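Local coordinates for NTP_transf_2 domain-containing protein (Capnocytophaga granulosa, PDB 6WT9) that synthesises the second messenger 3',3'-cyclic di-GMP from two GTP molecules in a bacterial CBASS antiphage defence system, at residues A[101-106]-A[192-197]; A[152-157]-A[174-179]; A[212-217]-A[224-229]. All coordinates share one frame; numbering follows the deposited sequence.

Contact 1 (A[101-106]-A[192-197]); sequences LVISDK and ANWYDD
Val102 and Ser104 hold the backbone of Ala192 between them, strands 101-104 and 192-194 running side by side in the parallel sense with axes 4.5 Å apart at their closest and directions that differ by 48°. Ala192 N donates to Val102 O at 2.9 Å, and Ser104 N donates to Ala192 O at 3.1 Å; this is the parallel bridge between Ile103 and Ala192. The same Ala192 O also takes a CA-H...O contact from Ile103 CA, so one carbonyl receives two neighbouring hydrogens.

The main side-chain meeting is Ile103 with Trp194, which cross at about a right angle. Ile103 CG2, anti to the backbone N, sits over one face of the indole, 3.5 Å from the centroid of the five-membered ring and 13° off its normal, a good CH-pi contact. The other branch reaches the six-membered ring, Ile103 CD1 lying 3.8 Å from Trp194 CZ2. Ser104 O comes in obliquely to Trp194 CD1 at 3.4 Å, while the indole NE1 has a weak hydrogen bond to Glu79 on strand 78-83. Phe229 of helix 228-241 packs on Ile103, and Ile212 touches Trp194.

On the opposite face of the sheet, Ser104 CB and Asn193 CB approach to 4.2 Å beneath helix 147-164. That helix supplies Asp149, whose OD2 is hydrogen-bonded to Ser104 OG and satisfies this buried hydroxyl. This parallel pairing, in a sheet whose other strand pairs run antiparallel and with helices 147-164 and 228-241 on its two faces, belongs to the central mixed sheet of the nucleotidyltransferase fold of cGAS/DncV-like enzymes.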
loop_
_atom_site.group_PDB
_atom_site.type_symbol
_atom_site.label_atom_id
_atom_site.label_comp_id
_atom_site.label_asym_id
_atom_site.label_seq_id
_atom_site.Cartn_x
_atom_site.Cartn_y
_atom_site.Cartn_z
ATOM N N LEU A 101 -12.762 -5.163 -5.147
ATOM C CA LEU A 101 -12.718 -6.379 -5.946
ATOM C C LEU A 101 -14.116 -6.969 -6.074
ATOM O O LEU A 101 -14.825 -7.125 -5.075
ATOM C CB LEU A 101 -11.767 -7.401 -5.321
ATOM C CG LEU A 101 -10.273 -7.105 -5.458
ATOM C CD1 LEU A 101 -9.456 -8.075 -4.629
ATOM C CD2 LEU A 101 -9.861 -7.182 -6.914
ATOM N N VAL A 102 -14.507 -7.287 -7.305
ATOM C CA VAL A 102 -15.792 -7.913 -7.599
ATOM C C VAL A 102 -15.489 -9.331 -8.066
ATOM O O VAL A 102 -15.073 -9.546 -9.209
ATOM C CB VAL A 102 -16.587 -7.130 -8.650
ATOM C CG1 VAL A 102 -17.955 -7.758 -8.854
ATOM C CG2 VAL A 102 -16.714 -5.666 -8.243
ATOM N N ILE A 103 -15.695 -10.305 -7.185
ATOM C CA ILE A 103 -15.263 -11.680 -7.404
ATOM C C ILE A 103 -16.491 -12.553 -7.618
ATOM O O ILE A 103 -17.413 -12.550 -6.793
ATOM C CB ILE A 103 -14.419 -12.191 -6.224
ATOM C CG1 ILE A 103 -13.469 -11.092 -5.742
ATOM C CG2 ILE A 103 -13.633 -13.432 -6.626
ATOM C CD1 ILE A 103 -12.627 -11.485 -4.547
ATOM N N SER A 104 -16.498 -13.304 -8.718
ATOM C CA SER A 104 -17.622 -14.176 -9.032
ATOM C C SER A 104 -17.634 -15.401 -8.127
ATOM O O SER A 104 -16.589 -15.987 -7.832
ATOM C CB SER A 104 -17.566 -14.617 -10.495
ATOM O OG SER A 104 -17.823 -13.533 -11.370
ATOM N N ASP A 105 -18.834 -15.795 -7.700
ATOM C CA ASP A 105 -19.019 -16.962 -6.847
ATOM C C ASP A 105 -18.894 -18.280 -7.599
ATOM O O ASP A 105 -19.119 -19.338 -7.002
ATOM C CB ASP A 105 -20.388 -16.898 -6.164
ATOM C CG ASP A 105 -20.628 -15.577 -5.467
ATOM O OD1 ASP A 105 -19.712 -14.729 -5.474
ATOM O OD2 ASP A 105 -21.733 -15.385 -4.916
ATOM N N LYS A 106 -18.546 -18.246 -8.881
ATOM C CA LYS A 106 -18.463 -19.454 -9.690
ATOM C C LYS A 106 -17.114 -19.553 -10.397
ATOM O O LYS A 106 -16.791 -18.732 -11.257
ATOM C CB LYS A 106 -19.600 -19.485 -10.713
ATOM C CG LYS A 106 -20.984 -19.607 -10.093
ATOM C CD LYS A 106 -22.072 -19.195 -11.071
ATOM C CE LYS A 106 -23.449 -19.544 -10.534
ATOM N NZ LYS A 106 -23.652 -19.040 -9.147
ATOM N N ALA A 192 -12.931 -9.929 -11.102
ATOM C CA ALA A 192 -12.090 -11.108 -10.949
ATOM C C ALA A 192 -12.954 -12.318 -10.607
ATOM O O ALA A 192 -14.171 -12.211 -10.424
ATOM C CB ALA A 192 -11.017 -10.878 -9.878
ATOM N N ASN A 193 -12.306 -13.480 -10.535
ATOM C CA ASN A 193 -12.923 -14.701 -10.035
ATOM C C ASN A 193 -11.876 -15.498 -9.265
ATOM O O ASN A 193 -10.677 -15.216 -9.330
ATOM C CB ASN A 193 -13.527 -15.543 -11.168
ATOM C CG ASN A 193 -12.473 -16.188 -12.046
ATOM O OD1 ASN A 193 -11.392 -15.637 -12.250
ATOM N ND2 ASN A 193 -12.787 -17.364 -12.576
ATOM N N TRP A 194 -12.341 -16.500 -8.524
ATOM C CA TRP A 194 -11.452 -17.333 -7.725
ATOM C C TRP A 194 -10.728 -18.348 -8.600
ATOM O O TRP A 194 -11.303 -18.904 -9.539
ATOM C CB TRP A 194 -12.235 -18.065 -6.635
ATOM C CG TRP A 194 -12.915 -17.163 -5.654
ATOM C CD1 TRP A 194 -14.253 -16.922 -5.554
ATOM C CD2 TRP A 194 -12.287 -16.378 -4.634
ATOM N NE1 TRP A 194 -14.499 -16.038 -4.533
ATOM C CE2 TRP A 194 -13.309 -15.689 -3.952
ATOM C CE3 TRP A 194 -10.962 -16.192 -4.231
ATOM C CZ2 TRP A 194 -13.047 -14.827 -2.889
ATOM C CZ3 TRP A 194 -10.704 -15.336 -3.173
ATOM C CH2 TRP A 194 -11.741 -14.665 -2.515
ATOM N N TYR A 195 -9.459 -18.590 -8.281
ATOM C CA TYR A 195 -8.691 -19.619 -8.972
ATOM C C TYR A 195 -9.207 -20.998 -8.580
ATOM O O TYR A 195 -9.283 -21.330 -7.393
ATOM C CB TYR A 195 -7.207 -19.480 -8.634
ATOM C CG TYR A 195 -6.312 -20.496 -9.310
ATOM C CD1 TYR A 195 -5.866 -20.303 -10.612
ATOM C CD2 TYR A 195 -5.902 -21.642 -8.641
ATOM C CE1 TYR A 195 -5.045 -21.227 -11.231
ATOM C CE2 TYR A 195 -5.080 -22.571 -9.252
ATOM C CZ TYR A 195 -4.654 -22.358 -10.546
ATOM O OH TYR A 195 -3.837 -23.281 -11.158
ATOM N N ASP A 196 -9.565 -21.807 -9.583
ATOM C CA ASP A 196 -10.242 -23.078 -9.343
ATOM C C ASP A 196 -9.520 -24.255 -9.995
ATOM O O ASP A 196 -10.120 -25.319 -10.174
ATOM C CB ASP A 196 -11.690 -23.010 -9.835
ATOM C CG ASP A 196 -12.589 -24.025 -9.154
ATOM O OD1 ASP A 196 -12.113 -24.720 -8.232
ATOM O OD2 ASP A 196 -13.772 -24.127 -9.542
ATOM N N ASP A 197 -8.250 -24.093 -10.353
ATOM C CA ASP A 197 -7.496 -25.183 -10.965
ATOM C C ASP A 197 -6.622 -25.890 -9.934
ATOM O O ASP A 197 -6.923 -25.883 -8.741
ATOM C CB ASP A 197 -6.636 -24.665 -12.119
ATOM C CG ASP A 197 -7.456 -23.999 -13.207
ATOM O OD1 ASP A 197 -8.654 -24.325 -13.335
ATOM O OD2 ASP A 197 -6.900 -23.152 -13.937
#

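Contact 2 (A[152-157]-A[174-179]); sequences NNRLLS and KAIKIT
Arg154 CG stands anti to its backbone N (chi1 176°) and the chain then bends at chi2 (58°) and chi3, while Ile176 CG1 lies anti to its own carbonyl carbon (chi1 -54°); in this way the two side chains meet. This is helix-on-sheet packing of the alpha/beta nucleotidyltransferase domain, helix 147-164 lying against strand 176-180. The guanidinium lays one face on the isoleucine, with Ile176 CG1 3.3 Å above its plane, nearer the rim than the centre, and 3.4 Å from Arg154 NH1. Ile176 CD1 continues under the arginine, 3.9 Å from Arg154 CD, and also meets Ser157 CB at 3.8 Å, so its terminal methyl touches two residues about one helical turn apart.

No hydrogen bond crosses here; Arg154 NH2 stands 3.6 Å from Ala175 O without bonding to it. The charge is met instead from its own helix, where Glu158 forms a salt bridge with Arg154 NH1, which should favour a charged guanidinium despite burial. Ile191 of strand 185-194 touches both Arg154 and Ser157. The serine hydroxyl turns back into the helix: Ser157 OG donates to Asn153 O at 2.6 Å, and Ser157 N reaches that same oxygen from the other face of the carbonyl plane.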
loop_
_atom_site.group_PDB
_atom_site.type_symbol
_atom_site.label_atom_id
_atom_site.label_comp_id
_atom_site.label_asym_id
_atom_site.label_seq_id
_atom_site.Cartn_x
_atom_site.Cartn_y
_atom_site.Cartn_z
ATOM N N ASN A 152 -19.625 -9.919 -18.498
ATOM C CA ASN A 152 -20.928 -9.349 -18.164
ATOM C C ASN A 152 -20.832 -8.432 -16.949
ATOM O O ASN A 152 -21.366 -7.316 -16.955
ATOM C CB ASN A 152 -21.939 -10.473 -17.924
ATOM C CG ASN A 152 -23.282 -9.960 -17.434
ATOM O OD1 ASN A 152 -23.989 -9.255 -18.154
ATOM N ND2 ASN A 152 -23.645 -10.325 -16.210
ATOM N N ASN A 153 -20.151 -8.888 -15.895
ATOM C CA ASN A 153 -19.988 -8.061 -14.701
ATOM C C ASN A 153 -19.221 -6.782 -15.002
ATOM O O ASN A 153 -19.501 -5.739 -14.401
ATOM C CB ASN A 153 -19.283 -8.853 -13.600
ATOM C CG ASN A 153 -20.174 -9.913 -12.985
ATOM O OD1 ASN A 153 -21.400 -9.828 -13.062
ATOM N ND2 ASN A 153 -19.563 -10.918 -12.366
ATOM N N ARG A 154 -18.256 -6.839 -15.921
ATOM C CA ARG A 154 -17.511 -5.639 -16.289
ATOM C C ARG A 154 -18.402 -4.647 -17.029
ATOM O O ARG A 154 -18.381 -3.445 -16.742
ATOM C CB ARG A 154 -16.297 -6.017 -17.138
ATOM C CG ARG A 154 -15.500 -4.833 -17.667
ATOM C CD ARG A 154 -14.994 -3.953 -16.537
ATOM N NE ARG A 154 -13.711 -3.331 -16.851
ATOM C CZ ARG A 154 -13.572 -2.127 -17.398
ATOM N NH1 ARG A 154 -14.640 -1.407 -17.697
ATOM N NH2 ARG A 154 -12.363 -1.644 -17.645
ATOM N N LEU A 155 -19.198 -5.136 -17.983
ATOM C CA LEU A 155 -20.087 -4.251 -18.729
ATOM C C LEU A 155 -21.200 -3.702 -17.844
ATOM O O LEU A 155 -21.571 -2.528 -17.961
ATOM C CB LEU A 155 -20.674 -4.992 -19.932
ATOM C CG LEU A 155 -19.696 -5.342 -21.055
ATOM C CD1 LEU A 155 -20.368 -6.224 -22.094
ATOM C CD2 LEU A 155 -19.144 -4.079 -21.700
ATOM N N LEU A 156 -21.746 -4.530 -16.950
ATOM C CA LEU A 156 -22.801 -4.056 -16.060
ATOM C C LEU A 156 -22.260 -3.052 -15.051
ATOM O O LEU A 156 -22.950 -2.089 -14.696
ATOM C CB LEU A 156 -23.459 -5.235 -15.344
ATOM C CG LEU A 156 -24.360 -6.140 -16.187
ATOM C CD1 LEU A 156 -24.848 -7.322 -15.367
ATOM C CD2 LEU A 156 -25.535 -5.355 -16.748
ATOM N N SER A 157 -21.032 -3.265 -14.572
ATOM C CA SER A 157 -20.418 -2.294 -13.676
ATOM C C SER A 157 -20.181 -0.967 -14.386
ATOM O O SER A 157 -20.332 0.099 -13.782
ATOM C CB SER A 157 -19.108 -2.848 -13.115
ATOM O OG SER A 157 -19.325 -4.064 -12.417
ATOM N N LYS A 174 -8.567 -3.265 -17.120
ATOM C CA LYS A 174 -8.474 -4.060 -15.904
ATOM C C LYS A 174 -9.193 -3.442 -14.713
ATOM O O LYS A 174 -9.375 -4.132 -13.704
ATOM C CB LYS A 174 -7.005 -4.305 -15.527
ATOM C CG LYS A 174 -6.311 -5.381 -16.349
ATOM C CD LYS A 174 -4.969 -5.751 -15.732
ATOM C CE LYS A 174 -3.804 -5.366 -16.633
ATOM N NZ LYS A 174 -3.710 -6.240 -17.835
ATOM N N ALA A 175 -9.607 -2.180 -14.796
ATOM C CA ALA A 175 -10.228 -1.539 -13.647
ATOM C C ALA A 175 -11.087 -0.371 -14.105
ATOM O O ALA A 175 -10.786 0.289 -15.104
ATOM C CB ALA A 175 -9.178 -1.054 -12.641
ATOM N N ILE A 176 -12.160 -0.130 -13.356
ATOM C CA ILE A 176 -12.992 1.058 -13.501
ATOM C C ILE A 176 -12.643 2.008 -12.367
ATOM O O ILE A 176 -12.563 1.593 -11.206
ATOM C CB ILE A 176 -14.489 0.702 -13.473
ATOM C CG1 ILE A 176 -14.809 -0.376 -14.509
ATOM C CG2 ILE A 176 -15.341 1.943 -13.712
ATOM C CD1 ILE A 176 -16.257 -0.827 -14.485
ATOM N N LYS A 177 -12.433 3.281 -12.695
ATOM C CA LYS A 177 -12.074 4.292 -11.708
ATOM C C LYS A 177 -13.192 5.320 -11.627
ATOM O O LYS A 177 -13.564 5.915 -12.643
ATOM C CB LYS A 177 -10.747 4.967 -12.061
ATOM C CG LYS A 177 -10.246 5.928 -10.993
ATOM C CD LYS A 177 -8.858 6.454 -11.316
ATOM C CE LYS A 177 -8.270 7.214 -10.137
ATOM N NZ LYS A 177 -8.114 6.343 -8.936
ATOM N N ILE A 178 -13.724 5.525 -10.422
ATOM C CA ILE A 178 -14.783 6.495 -10.197
ATOM C C ILE A 178 -14.288 7.541 -9.210
ATOM O O ILE A 178 -13.327 7.331 -8.464
ATOM C CB ILE A 178 -16.089 5.843 -9.688
ATOM C CG1 ILE A 178 -15.909 5.278 -8.274
ATOM C CG2 ILE A 178 -16.556 4.761 -10.651
ATOM C CD1 ILE A 178 -16.442 6.181 -7.165
ATOM N N THR A 179 -14.973 8.681 -9.207
ATOM C CA THR A 179 -14.699 9.762 -8.270
ATOM C C THR A 179 -16.000 10.144 -7.585
ATOM O O THR A 179 -16.953 10.566 -8.248
ATOM C CB THR A 179 -14.092 10.977 -8.977
ATOM O OG1 THR A 179 -12.810 10.627 -9.515
ATOM C CG2 THR A 179 -13.933 12.138 -8.004
#

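Contact 3 (A[212-217]-A[224-229]); sequences IQIYNK and NRDFPF
The open end of a beta hairpin, strands 212-216 and 221-226, is closed here by Ile212 and Asp226, just before the second strand runs into helix 228-241. These two form an antiparallel hydrogen-bonded pair: Ile212 N donates to Asp226 O at 2.9 Å and Asp226 N returns the bond to Ile212 O at 2.9 Å, both lying in the carbonyl planes. Arg225 CA adds a CA-H...O contact to Ile212 O. The short strand axes make 119°, well away from antiparallel, although the two bonds themselves are nearly straight.

Ile212 carries the apolar part. Its CG1 occupies the crowded position between backbone N and carbonyl carbon (chi1 63°), and from that branch CD1 meets Pro228 CG at 3.7 Å. The other branch, CG2, approaches Phe229 CE2 at 4.0 Å, the two side chains crossing at about a right angle. Pro228 in turn places CG 4.0 Å above the centre of the Phe229 ring, so Ile212 packs against proline and phenylalanine at the start of the helix. Leu101 of strand 98-104 adjoins all three.

Around the pair the character changes. Asp226 OD2 lies across Ile214 CG1 at 3.7 Å, a carboxylate against a methylene. Arg225 NE is hydrogen-bonded to Arg210 O, its guanidinium makes a cation-pi contact with Tyr195, and Phe227 CZ lies over one of its faces.

The two backbone bonds thus set the register, and the contact with the helix start is apolar, made by the two branches of Ile212 against Pro228 and Phe229.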
loop_
_atom_site.group_PDB
_atom_site.type_symbol
_atom_site.label_atom_id
_atom_site.label_comp_id
_atom_site.label_asym_id
_atom_site.label_seq_id
_atom_site.Cartn_x
_atom_site.Cartn_y
_atom_site.Cartn_z
ATOM N N ILE A 212 -6.840 -15.117 -6.778
ATOM C CA ILE A 212 -7.838 -14.598 -7.700
ATOM C C ILE A 212 -7.188 -14.415 -9.063
ATOM O O ILE A 212 -5.961 -14.394 -9.202
ATOM C CB ILE A 212 -8.460 -13.272 -7.215
ATOM C CG1 ILE A 212 -7.395 -12.176 -7.135
ATOM C CG2 ILE A 212 -9.137 -13.466 -5.868
ATOM C CD1 ILE A 212 -7.937 -10.829 -6.707
ATOM N N GLN A 213 -8.035 -14.286 -10.080
ATOM C CA GLN A 213 -7.597 -14.061 -11.452
ATOM C C GLN A 213 -8.328 -12.839 -11.988
ATOM O O GLN A 213 -9.559 -12.846 -12.092
ATOM C CB GLN A 213 -7.866 -15.293 -12.321
ATOM C CG GLN A 213 -7.142 -16.542 -11.828
ATOM C CD GLN A 213 -7.479 -17.783 -12.633
ATOM O OE1 GLN A 213 -6.604 -18.397 -13.243
ATOM N NE2 GLN A 213 -8.750 -18.164 -12.628
ATOM N N ILE A 214 -7.571 -11.796 -12.315
ATOM C CA ILE A 214 -8.149 -10.526 -12.737
ATOM C C ILE A 214 -8.667 -10.652 -14.161
ATOM O O ILE A 214 -7.999 -11.215 -15.035
ATOM C CB ILE A 214 -7.106 -9.401 -12.622
ATOM C CG1 ILE A 214 -6.509 -9.372 -11.213
ATOM C CG2 ILE A 214 -7.723 -8.056 -12.984
ATOM C CD1 ILE A 214 -7.532 -9.175 -10.119
ATOM N N TYR A 215 -9.864 -10.124 -14.403
ATOM C CA TYR A 215 -10.424 -10.126 -15.745
ATOM C C TYR A 215 -9.776 -9.031 -16.582
ATOM O O TYR A 215 -9.645 -7.887 -16.135
ATOM C CB TYR A 215 -11.936 -9.930 -15.706
ATOM C CG TYR A 215 -12.538 -9.763 -17.081
ATOM C CD1 TYR A 215 -12.550 -10.817 -17.984
ATOM C CD2 TYR A 215 -13.087 -8.550 -17.479
ATOM C CE1 TYR A 215 -13.095 -10.670 -19.246
ATOM C CE2 TYR A 215 -13.635 -8.394 -18.738
ATOM C CZ TYR A 215 -13.636 -9.458 -19.618
ATOM O OH TYR A 215 -14.178 -9.314 -20.874
ATOM N N ASN A 216 -9.377 -9.384 -17.799
ATOM C CA ASN A 216 -8.740 -8.459 -18.729
ATOM C C ASN A 216 -9.716 -8.196 -19.871
ATOM O O ASN A 216 -9.925 -9.061 -20.728
ATOM C CB ASN A 216 -7.421 -9.031 -19.242
ATOM C CG ASN A 216 -6.573 -7.998 -19.955
ATOM O OD1 ASN A 216 -7.080 -7.178 -20.719
ATOM N ND2 ASN A 216 -5.269 -8.032 -19.703
ATOM N N LYS A 217 -10.313 -7.001 -19.874
ATOM C CA LYS A 217 -11.270 -6.649 -20.918
ATOM C C LYS A 217 -10.619 -6.625 -22.294
ATOM O O LYS A 217 -11.269 -6.946 -23.295
ATOM C CB LYS A 217 -11.901 -5.292 -20.597
ATOM C CG LYS A 217 -12.947 -4.807 -21.587
ATOM C CD LYS A 217 -13.430 -3.416 -21.204
ATOM C CE LYS A 217 -14.497 -2.907 -22.154
ATOM N NZ LYS A 217 -14.968 -1.546 -21.771
ATOM N N ASN A 224 -3.210 -13.919 -14.610
ATOM C CA ASN A 224 -2.646 -14.968 -13.779
ATOM C C ASN A 224 -2.939 -14.707 -12.301
ATOM O O ASN A 224 -3.456 -13.657 -11.908
ATOM C CB ASN A 224 -1.141 -15.092 -14.014
ATOM C CG ASN A 224 -0.811 -15.716 -15.355
ATOM O OD1 ASN A 224 -1.615 -16.461 -15.920
ATOM N ND2 ASN A 224 0.375 -15.419 -15.870
ATOM N N ARG A 225 -2.584 -15.694 -11.482
ATOM C CA ARG A 225 -2.944 -15.694 -10.070
ATOM C C ARG A 225 -2.364 -14.492 -9.334
ATOM O O ARG A 225 -1.197 -14.134 -9.508
ATOM C CB ARG A 225 -2.450 -16.982 -9.411
ATOM C CG ARG A 225 -3.535 -17.976 -9.047
ATOM C CD ARG A 225 -2.913 -19.326 -8.725
ATOM N NE ARG A 225 -3.394 -19.881 -7.463
ATOM C CZ ARG A 225 -2.896 -20.975 -6.896
ATOM N NH1 ARG A 225 -1.900 -21.629 -7.478
ATOM N NH2 ARG A 225 -3.388 -21.414 -5.746
ATOM N N ASP A 226 -3.198 -13.875 -8.499
ATOM C CA ASP A 226 -2.772 -12.871 -7.537
ATOM C C ASP A 226 -3.296 -13.265 -6.164
ATOM O O ASP A 226 -4.309 -13.963 -6.049
ATOM C CB ASP A 226 -3.268 -11.465 -7.909
ATOM C CG ASP A 226 -2.557 -10.896 -9.120
ATOM O OD1 ASP A 226 -1.388 -11.269 -9.355
ATOM O OD2 ASP A 226 -3.165 -10.074 -9.839
ATOM N N PHE A 227 -2.599 -12.819 -5.122
ATOM C CA PHE A 227 -2.903 -13.204 -3.744
ATOM C C PHE A 227 -2.969 -11.960 -2.867
ATOM O O PHE A 227 -2.121 -11.755 -1.990
ATOM C CB PHE A 227 -1.863 -14.195 -3.219
ATOM C CG PHE A 227 -1.731 -15.439 -4.058
ATOM C CD1 PHE A 227 -0.892 -15.463 -5.163
ATOM C CD2 PHE A 227 -2.444 -16.584 -3.741
ATOM C CE1 PHE A 227 -0.769 -16.608 -5.934
ATOM C CE2 PHE A 227 -2.324 -17.731 -4.507
ATOM C CZ PHE A 227 -1.485 -17.743 -5.606
ATOM N N PRO A 228 -3.981 -11.110 -3.065
ATOM C CA PRO A 228 -4.042 -9.856 -2.304
ATOM C C PRO A 228 -4.484 -10.057 -0.863
ATOM O O PRO A 228 -4.011 -9.356 0.038
ATOM C CB PRO A 228 -5.056 -9.023 -3.093
ATOM C CG PRO A 228 -5.970 -10.039 -3.691
ATOM C CD PRO A 228 -5.120 -11.248 -3.994
ATOM N N PHE A 229 -5.390 -11.007 -0.632
ATOM C CA PHE A 229 -5.903 -11.221 0.718
ATOM C C PHE A 229 -4.867 -11.909 1.596
ATOM O O PHE A 229 -4.757 -11.606 2.790
ATOM C CB PHE A 229 -7.193 -12.036 0.661
ATOM C CG PHE A 229 -8.169 -11.541 -0.361
ATOM C CD1 PHE A 229 -8.485 -10.193 -0.440
ATOM C CD2 PHE A 229 -8.755 -12.416 -1.258
ATOM C CE1 PHE A 229 -9.376 -9.732 -1.387
ATOM C CE2 PHE A 229 -9.647 -11.962 -2.206
ATOM C CZ PHE A 229 -9.958 -10.621 -2.271
#

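In the fold
All three contacts meet in one mixed sheet. Contacts 1 and 3 are the closer neighbours, centres 8 Å apart, and join through strands 185-194 and 212-216: Asn193 O and Gln213 N, 2.9 Å apart, make a probable hydrogen bond. Contact 2 stands 15 Å from either centre, where helix 147-164 covers the sheet. It reaches contact 1 by packing of Asn153 ND2 on Ser104 OG, and contact 3 where Arg154 CB meets Tyr215 CE2 at 3.9 Å. In nucleotidyltransferases of this fold the metal-binding acids typically lie near the starts of the two strands paired in contact 1; contact 1 itself sits at their C-terminal ends.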